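Local coordinates for protein oxidoreductase, putative (Neosartorya fumigata, PDB 6SKX) that probably catalyses the NADPH-dependent reductive amination of carbonyl compounds, reducing imines to amines, as a fungal reductive aminase, at residues V27-R32 with K43-S48. Sequence-based numbering, arbitrary orientation.
Sequences VAVWNR and KGATLS
Val29 and Leu47 point to one face of a short parallel strand pair, Ala28 and Thr46 to the other. On the first, both methyls of Val29 meet Ala45 CB: CG1, anti to its own carbonyl carbon (chi1 -58°), does so at 3.9 Å, while CG2 also reaches Thr46 O and, more loosely, Leu47 CD1 at 4.3 Å. The end of Leu47 comes nearer the other strand, with CD1 3.6 Å from Val29 O and 4.2 Å from Asn31 CB. On the second, Ala28 CB sits 3.9 Å from Ser48 OG. Trp30 CD1 approaches Ser48 O obliquely at 3.5 Å.

Three backbone bonds fix this register: Thr46 N to Val27 O, Val29 N to Thr46 O, and a nearly straight one from Ser48 N to Val29 O (2.8 Å, 178°). Beyond the first of these, a water bridges Val27 N and Gly44 O.

Asn31, which binds NADP(+), turns its amide to the connecting loop: OD1 accepts from Ser33 N, and ND2 bonds Ala37 O and Ser39 OG. Strand 46-47 forms the outer edge of the Rossmann-type sheet within the chain; strand 26-30 pairs on its other side with strand 3-7, and helix 11-22 packs on Val27 and Ala45 through Leu21.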
ATOM      1  N   VAL A  27     -17.593  28.218  21.273  1.00 43.66           N
ATOM      2  CA  VAL A  27     -16.227  27.701  20.983  1.00 41.61           C
ATOM      3  C   VAL A  27     -15.182  28.766  21.325  1.00 41.81           C
ATOM      4  O   VAL A  27     -15.262  29.900  20.795  1.00 47.90           O
ATOM      5  CB  VAL A  27     -16.085  27.255  19.517  1.00 44.26           C
ATOM      6  CG1 VAL A  27     -14.700  26.695  19.255  1.00 49.11           C
ATOM      7  CG2 VAL A  27     -17.120  26.235  19.117  1.00 40.88           C
ATOM      8  N   ALA A  28     -14.257  28.407  22.212  1.00 43.45           N
ATOM      9  CA  ALA A  28     -13.046  29.180  22.559  1.00 43.14           C
ATOM     10  C   ALA A  28     -11.880  28.582  21.777  1.00 46.74           C
ATOM     11  O   ALA A  28     -11.843  27.354  21.632  1.00 42.81           O
ATOM     12  CB  ALA A  28     -12.800  29.083  24.038  1.00 46.54           C
ATOM     13  N   VAL A  29     -10.969  29.410  21.282  1.00 47.09           N
ATOM     14  CA  VAL A  29      -9.793  28.932  20.509  1.00 48.64           C
ATOM     15  C   VAL A  29      -8.512  29.582  21.038  1.00 43.44           C
ATOM     16  O   VAL A  29      -8.466  30.795  21.237  1.00 48.69           O
ATOM     17  CB  VAL A  29      -9.993  29.203  18.999  1.00 49.83           C
ATOM     18  CG1 VAL A  29     -11.248  28.518  18.502  1.00 47.01           C
ATOM     19  CG2 VAL A  29     -10.026  30.688  18.661  1.00 45.50           C
ATOM     20  N   TRP A  30      -7.481  28.778  21.182  1.00 48.00           N
ATOM     21  CA  TRP A  30      -6.091  29.215  21.456  1.00 47.96           C
ATOM     22  C   TRP A  30      -5.264  28.961  20.184  1.00 48.82           C
ATOM     23  O   TRP A  30      -5.167  27.775  19.691  1.00 48.77           O
ATOM     24  CB  TRP A  30      -5.541  28.506  22.710  1.00 49.02           C
ATOM     25  CG  TRP A  30      -4.207  29.000  23.173  1.00 49.81           C
ATOM     26  CD1 TRP A  30      -3.967  29.920  24.145  1.00 53.41           C
ATOM     27  CD2 TRP A  30      -2.920  28.599  22.669  1.00 54.49           C
ATOM     28  NE1 TRP A  30      -2.620  30.136  24.274  1.00 56.36           N
ATOM     29  CE2 TRP A  30      -1.950  29.334  23.387  1.00 57.16           C
ATOM     30  CE3 TRP A  30      -2.488  27.666  21.714  1.00 53.65           C
ATOM     31  CZ2 TRP A  30      -0.579  29.187  23.155  1.00 56.14           C
ATOM     32  CZ3 TRP A  30      -1.136  27.533  21.467  1.00 56.99           C
ATOM     33  CH2 TRP A  30      -0.193  28.286  22.182  1.00 55.56           C
ATOM     34  N   ASN A  31      -4.707  30.054  19.672  1.00 43.27           N
ATOM     35  CA  ASN A  31      -4.022  30.203  18.368  1.00 49.67           C
ATOM     36  C   ASN A  31      -2.556  30.577  18.637  1.00 53.09           C
ATOM     37  O   ASN A  31      -2.350  31.668  19.145  1.00 46.05           O
ATOM     38  CB  ASN A  31      -4.749  31.252  17.517  1.00 50.74           C
ATOM     39  CG  ASN A  31      -4.179  31.457  16.124  1.00 52.81           C
ATOM     40  OD1 ASN A  31      -3.088  30.973  15.804  1.00 52.34           O
ATOM     41  ND2 ASN A  31      -4.885  32.240  15.314  1.00 48.82           N
ATOM     42  N   ARG A  32      -1.594  29.729  18.237  1.00 57.79           N
ATOM     43  CA  ARG A  32      -0.129  29.971  18.391  1.00 58.67           C
ATOM     44  C   ARG A  32       0.281  31.259  17.665  1.00 57.34           C
ATOM     45  O   ARG A  32       1.154  31.920  18.186  1.00 58.72           O
ATOM     46  CB  ARG A  32       0.691  28.785  17.861  1.00 67.49           C
ATOM     47  CG  ARG A  32       2.154  28.775  18.307  1.00 70.23           C
ATOM     48  CD  ARG A  32       2.928  27.544  17.846  1.00 62.95           C
ATOM     49  N   LYS A  43     -16.855  33.459  12.189  1.00 47.17           N
ATOM     50  CA  LYS A  43     -17.799  32.322  12.382  1.00 50.88           C
ATOM     51  C   LYS A  43     -18.252  32.247  13.854  1.00 47.58           C
ATOM     52  O   LYS A  43     -19.008  31.336  14.150  1.00 48.45           O
ATOM     53  CB  LYS A  43     -17.132  30.999  12.006  1.00 60.75           C
ATOM     54  CG  LYS A  43     -16.916  30.763  10.517  1.00 75.58           C
ATOM     55  CD  LYS A  43     -17.059  29.296  10.080  1.00 81.20           C
ATOM     56  CE  LYS A  43     -17.606  29.185   8.667  1.00 91.00           C
ATOM     57  NZ  LYS A  43     -16.729  28.393   7.770  1.00 89.25           N
ATOM     58  N   GLY A  44     -17.718  33.100  14.746  1.00 42.88           N
ATOM     59  CA  GLY A  44     -18.171  33.247  16.146  1.00 51.01           C
ATOM     60  C   GLY A  44     -17.220  32.702  17.214  1.00 47.81           C
ATOM     61  O   GLY A  44     -17.634  32.660  18.390  1.00 42.34           O
ATOM     62  N   ALA A  45     -16.005  32.263  16.879  1.00 49.08           N
ATOM     63  CA  ALA A  45     -15.035  31.790  17.901  1.00 46.43           C
ATOM     64  C   ALA A  45     -14.564  32.977  18.753  1.00 49.45           C
ATOM     65  O   ALA A  45     -14.485  34.091  18.213  1.00 47.95           O
ATOM     66  CB  ALA A  45     -13.858  31.116  17.258  1.00 49.80           C
ATOM     67  N   THR A  46     -14.217  32.723  20.019  1.00 45.74           N
ATOM     68  CA  THR A  46     -13.667  33.719  20.981  1.00 51.12           C
ATOM     69  C   THR A  46     -12.186  33.406  21.256  1.00 47.40           C
ATOM     70  O   THR A  46     -11.869  32.262  21.617  1.00 49.47           O
ATOM     71  CB  THR A  46     -14.528  33.699  22.257  1.00 53.98           C
ATOM     72  OG1 THR A  46     -15.847  34.055  21.865  1.00 51.40           O
ATOM     73  CG2 THR A  46     -14.087  34.680  23.317  1.00 53.56           C
ATOM     74  N   LEU A  47     -11.291  34.369  21.083  1.00 48.43           N
ATOM     75  CA  LEU A  47      -9.826  34.142  21.220  1.00 50.28           C
ATOM     76  C   LEU A  47      -9.444  34.025  22.696  1.00 48.38           C
ATOM     77  O   LEU A  47      -9.718  34.954  23.425  1.00 51.30           O
ATOM     78  CB  LEU A  47      -9.067  35.303  20.568  1.00 48.67           C
ATOM     79  CG  LEU A  47      -7.554  35.121  20.390  1.00 48.82           C
ATOM     80  CD1 LEU A  47      -7.203  33.818  19.689  1.00 47.96           C
ATOM     81  CD2 LEU A  47      -6.973  36.293  19.621  1.00 51.16           C
ATOM     82  N   SER A  48      -8.761  32.947  23.080  1.00 48.80           N
ATOM     83  CA  SER A  48      -8.139  32.749  24.417  1.00 51.07           C
ATOM     84  C   SER A  48      -6.759  33.433  24.419  1.00 50.73           C
ATOM     85  O   SER A  48      -5.831  32.888  23.801  1.00 51.26           O
ATOM     86  CB  SER A  48      -8.031  31.256  24.746  1.00 45.91           C
ATOM     87  OG  SER A  48      -9.285  30.605  24.650  1.00 46.23           O
TER
HETATM   88  O   HOH W   1     -18.428  30.738  20.110  1.00 42.86           O
HETATM   89  O   HOH W   2     -17.463  31.850  22.488  1.00 51.77           O